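Predicted protein (Phaeodactylum tricornutum CCAP 1055/1, PDB 5Z5M) acts as (S)-allantoin synthase, a natural fusion enzyme joining HIU hydrolase and OHCU decarboxylase activities to convert 5-hydroxyisourate into (S)-allantoin. Local coordinates at the interface of chains A and B and the interface of chains A and C. Numbering follows the deposited sequence. Chains: chain A/B/C, Predicted protein.

Contact 1: the interface of chains A and B. Residues chain A 242, 272-274, 284; chain B 263-267.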
# COMPACT_ATOMS: atom_id res chain seq x y z
N GLN A 242 -20.89 -1.12 12.15
CA GLN A 242 -19.64 -1.78 11.84
C GLN A 242 -19.89 -3.02 10.99
O GLN A 242 -20.82 -3.78 11.25
CB GLN A 242 -18.91 -2.16 13.13
CG GLN A 242 -17.51 -2.67 12.90
CD GLN A 242 -16.80 -3.04 14.20
OE1 GLN A 242 -17.38 -3.68 15.08
NE2 GLN A 242 -15.55 -2.61 14.32
N ARG A 272 -12.52 -5.45 8.41
CA ARG A 272 -13.46 -4.83 9.34
C ARG A 272 -13.47 -3.31 9.15
O ARG A 272 -12.41 -2.69 9.10
CB ARG A 272 -13.08 -5.20 10.78
CG ARG A 272 -14.08 -4.79 11.85
CD ARG A 272 -13.66 -5.40 13.19
NE ARG A 272 -13.51 -6.85 13.10
CZ ARG A 272 -12.92 -7.60 14.02
NH1 ARG A 272 -12.42 -7.05 15.12
NH2 ARG A 272 -12.83 -8.92 13.85
N PHE A 273 -14.66 -2.73 9.03
CA PHE A 273 -14.79 -1.29 8.77
C PHE A 273 -16.12 -0.70 9.22
O PHE A 273 -17.12 -1.40 9.39
CB PHE A 273 -14.59 -1.01 7.27
CG PHE A 273 -15.71 -1.51 6.40
CD1 PHE A 273 -15.76 -2.84 6.01
CD2 PHE A 273 -16.70 -0.65 5.97
CE1 PHE A 273 -16.78 -3.30 5.20
CE2 PHE A 273 -17.73 -1.11 5.16
CZ PHE A 273 -17.77 -2.44 4.78
N GLY A 274 -16.13 0.62 9.41
CA GLY A 274 -17.32 1.31 9.86
C GLY A 274 -17.91 2.19 8.78
O GLY A 274 -17.18 2.76 7.97
N VAL A 284 -15.11 0.26 -0.66
CA VAL A 284 -14.11 -0.36 0.19
C VAL A 284 -13.52 -1.58 -0.51
O VAL A 284 -14.02 -2.69 -0.36
CB VAL A 284 -14.71 -0.77 1.56
CG1 VAL A 284 -13.64 -1.39 2.47
CG2 VAL A 284 -15.33 0.45 2.22
N GLN B 263 -18.60 6.83 13.87
CA GLN B 263 -18.37 5.41 13.64
C GLN B 263 -17.11 5.32 12.79
O GLN B 263 -17.17 5.51 11.58
CB GLN B 263 -19.55 4.75 12.93
CG GLN B 263 -19.33 3.29 12.58
CD GLN B 263 -19.57 2.36 13.76
OE1 GLN B 263 -20.59 2.44 14.44
NE2 GLN B 263 -18.62 1.46 14.00
N PRO B 264 -15.97 5.07 13.43
CA PRO B 264 -14.70 5.20 12.70
C PRO B 264 -14.61 4.24 11.53
O PRO B 264 -15.13 3.13 11.61
CB PRO B 264 -13.64 4.88 13.76
CG PRO B 264 -14.36 4.11 14.81
CD PRO B 264 -15.76 4.64 14.83
N PHE B 265 -13.96 4.67 10.45
CA PHE B 265 -13.78 3.80 9.31
C PHE B 265 -12.97 2.60 9.76
O PHE B 265 -13.31 1.47 9.42
CB PHE B 265 -13.09 4.51 8.15
CG PHE B 265 -12.82 3.61 6.98
CD1 PHE B 265 -13.87 3.07 6.25
CD2 PHE B 265 -11.52 3.30 6.61
CE1 PHE B 265 -13.62 2.22 5.18
CE2 PHE B 265 -11.27 2.46 5.54
CZ PHE B 265 -12.32 1.92 4.83
N LEU B 266 -11.92 2.84 10.53
CA LEU B 266 -11.11 1.76 11.10
C LEU B 266 -11.04 1.91 12.61
O LEU B 266 -10.69 2.97 13.13
CB LEU B 266 -9.70 1.76 10.51
CG LEU B 266 -9.52 1.49 9.02
CD1 LEU B 266 -8.05 1.69 8.65
CD2 LEU B 266 -10.01 0.09 8.61
N ASP B 267 -11.38 0.83 13.31
CA ASP B 267 -11.35 0.82 14.76
C ASP B 267 -10.44 -0.31 15.23
O ASP B 267 -9.29 -0.10 15.59
CB ASP B 267 -12.77 0.65 15.32
CG ASP B 267 -12.81 0.69 16.83
OD1 ASP B 267 -11.94 1.34 17.44
OD2 ASP B 267 -13.74 0.08 17.41
O HOH W 1 -16.73 5.46 8.74
O HOH W 2 -11.86 -1.71 11.85
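B:Phe265 and A:Gly274 meet backbone to backbone where a loop of chain B, 263-267, lies against strand 268-275 of chain A. The patch lies in the transthyretin-family HIU hydrolase region and is part of a two-fold interface that may help hold the subunits together. The amide N of A:Gly274 donates to the carbonyl O of B:Phe265 at 3.0 Å. The bond is moderately straight, 152° at the hydrogen, and the donor stands 34° off the carbonyl plane. Having no side chain, glycine suits this spot: the B loop can lie directly against the strand, and B:Gln263 CG packs on A:Gly274 CA.

From CB of B:Phe265, CG lies anti to the backbone N (chi1 177°), beside the carbonyl carbon whose O takes the bond, and the ring extends along chain A toward A:Val284. CD1 passes the carbonyl O of A:Gly274 at 3.7 Å. Next along the rim, CE1 touches the CB of A:Phe273, and it also meets the CG2 methyl of A:Val284 at 3.8 Å. That methyl approaches in the plane of the B ring, at its edge, and the two side chains meet tip to tip. Valine suits this place, being short and apolar: CG2, anti to the carbonyl carbon, also sits 4.0 Å above one face of the A:Phe273 ring, toward its rim.

Water joins the backbones on either side of the direct bond. Water 1 lies 2.8 Å from A:Gly274 O and also bonds B:Gln263 O. Water 2 links A:Arg272 O to the backbone N of B:Asp267, a poorly ordered residue. The side chain of B:Gln263 bends at chi2 and brings its amide NE2 to 3.7 Å from CB of A:Gln242, a contact without a hydrogen bond. The methyl CD2 of B:Leu266 rests 3.7 Å from A:Arg272 O.

Contact 2: the interface of chains A and C. Residues chain A 148, 150-152; chain C 61-62, 68, 159.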
# COMPACT_ATOMS: atom_id res chain seq x y z
N GLN A 148 -1.81 15.70 27.33
CA GLN A 148 -0.45 16.15 27.02
C GLN A 148 -0.42 17.23 25.93
O GLN A 148 0.64 17.77 25.61
CB GLN A 148 0.42 14.96 26.59
CG GLN A 148 0.41 13.80 27.57
CD GLN A 148 1.27 12.63 27.09
OE1 GLN A 148 2.41 12.82 26.67
NE2 GLN A 148 0.71 11.43 27.15
N THR A 150 -1.50 20.92 23.95
CA THR A 150 -1.73 22.34 24.24
C THR A 150 -3.22 22.66 24.23
O THR A 150 -4.01 21.96 23.59
CB THR A 150 -1.01 23.24 23.22
OG1 THR A 150 -1.65 23.12 21.95
CG2 THR A 150 0.46 22.84 23.09
N PRO A 151 -3.62 23.74 24.92
CA PRO A 151 -5.04 24.10 24.91
C PRO A 151 -5.56 24.45 23.51
O PRO A 151 -6.72 24.17 23.23
CB PRO A 151 -5.11 25.31 25.85
CG PRO A 151 -3.92 25.16 26.74
CD PRO A 151 -2.85 24.58 25.86
N GLU A 152 -4.72 25.04 22.66
CA GLU A 152 -5.18 25.44 21.34
C GLU A 152 -5.36 24.24 20.42
O GLU A 152 -6.24 24.25 19.56
CB GLU A 152 -4.23 26.45 20.69
CG GLU A 152 -2.80 25.97 20.48
CD GLU A 152 -1.91 26.25 21.68
OE1 GLU A 152 -2.43 26.68 22.73
OE2 GLU A 152 -0.68 26.07 21.56
N ASN C 61 5.23 26.44 23.78
CA ASN C 61 3.94 25.76 23.90
C ASN C 61 3.32 25.85 25.30
O ASN C 61 2.10 25.78 25.44
CB ASN C 61 4.09 24.28 23.50
CG ASN C 61 4.09 24.08 21.99
OD1 ASN C 61 3.83 25.01 21.22
ND2 ASN C 61 4.39 22.86 21.56
N LYS C 62 4.14 26.01 26.33
CA LYS C 62 3.62 26.10 27.69
C LYS C 62 3.25 27.53 28.07
O LYS C 62 2.68 27.76 29.13
CB LYS C 62 4.63 25.54 28.69
CG LYS C 62 4.94 24.06 28.49
CD LYS C 62 3.69 23.26 28.17
CE LYS C 62 4.03 21.89 27.60
NZ LYS C 62 2.82 21.19 27.07
N LYS C 68 1.34 33.55 23.02
CA LYS C 68 1.42 32.87 21.73
C LYS C 68 0.94 33.78 20.60
O LYS C 68 1.54 33.83 19.53
CB LYS C 68 0.60 31.58 21.76
CG LYS C 68 1.26 30.47 22.57
CD LYS C 68 0.38 29.24 22.64
CE LYS C 68 0.96 28.23 23.61
NZ LYS C 68 0.06 27.07 23.80
N LEU C 159 1.01 28.40 14.52
CA LEU C 159 2.00 28.00 15.51
C LEU C 159 2.88 26.86 14.99
O LEU C 159 4.10 26.86 15.20
CB LEU C 159 1.32 27.59 16.81
CG LEU C 159 0.80 28.78 17.61
CD1 LEU C 159 -0.13 28.30 18.72
CD2 LEU C 159 1.96 29.60 18.16
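A:Glu152 and C:Lys68 reach toward each other tip to tip and form a salt bridge between the chains. The ammonium NZ of C:Lys68 donates to both carboxylate oxygens, at 2.6 Å from OE2 and 2.7 Å from OE1 of A:Glu152. Each oxygen uses its syn lone pair, the one facing the other oxygen, so the lysine sits in the fork of the carboxylate, a grip that restrains rotation of the flat group. A further bond runs from NZ to the main-chain O of C:Asn61, 2.9 Å away, and ties the lysine to its own chain.

Around this core lie apolar contacts. CD1 of C:Leu159 packs beside CG and OE2 of A:Glu152, the two side chains crossing at about a right angle, and may partly screen the acid from water. On the other flank the CG2 methyl of A:Thr150 lies 3.9 Å from CB of C:Asn61.

Torsions place the charged tips. CG of A:Glu152 stands between the backbone N and the carbonyl carbon (chi1 60°), and the bend at chi2 (-90°) turns the carboxylate toward C:Lys68, where both oxygens face NZ. C:Lys68 is extended beyond CG, and its length suits the span from helix 65-74 to the partner. A:Glu152 lies in the first turn of helix 151-173, where the helix dipole would tend to stabilise a carboxylate. C:Asn61 lies near the end of helix 49-62, where its carbonyl can accept a bond from a side chain.

The patch belongs to the helical OHCU decarboxylase region: the start of helix 151-173 of chain A lies against helices 49-62 and 65-74 of chain C, with C:Leu159 coming from the equivalent long helix of chain C.

The C-alpha centres of contact 1 and contact 2 lie about 31 Å apart, and the two share no residue or secondary-structure element of chain A. Contact 1 uses strands and loops of the transthyretin-like HIU hydrolase region to join chain B, whereas contact 2 uses the helical decarboxylase region to join chain C. Each belongs to a two-fold interface and therefore has a twin with the chains exchanged. Chain A thus touches different partners through its two fused enzyme regions, an arrangement that would let the four copies of the deposited assembly be linked through both regions.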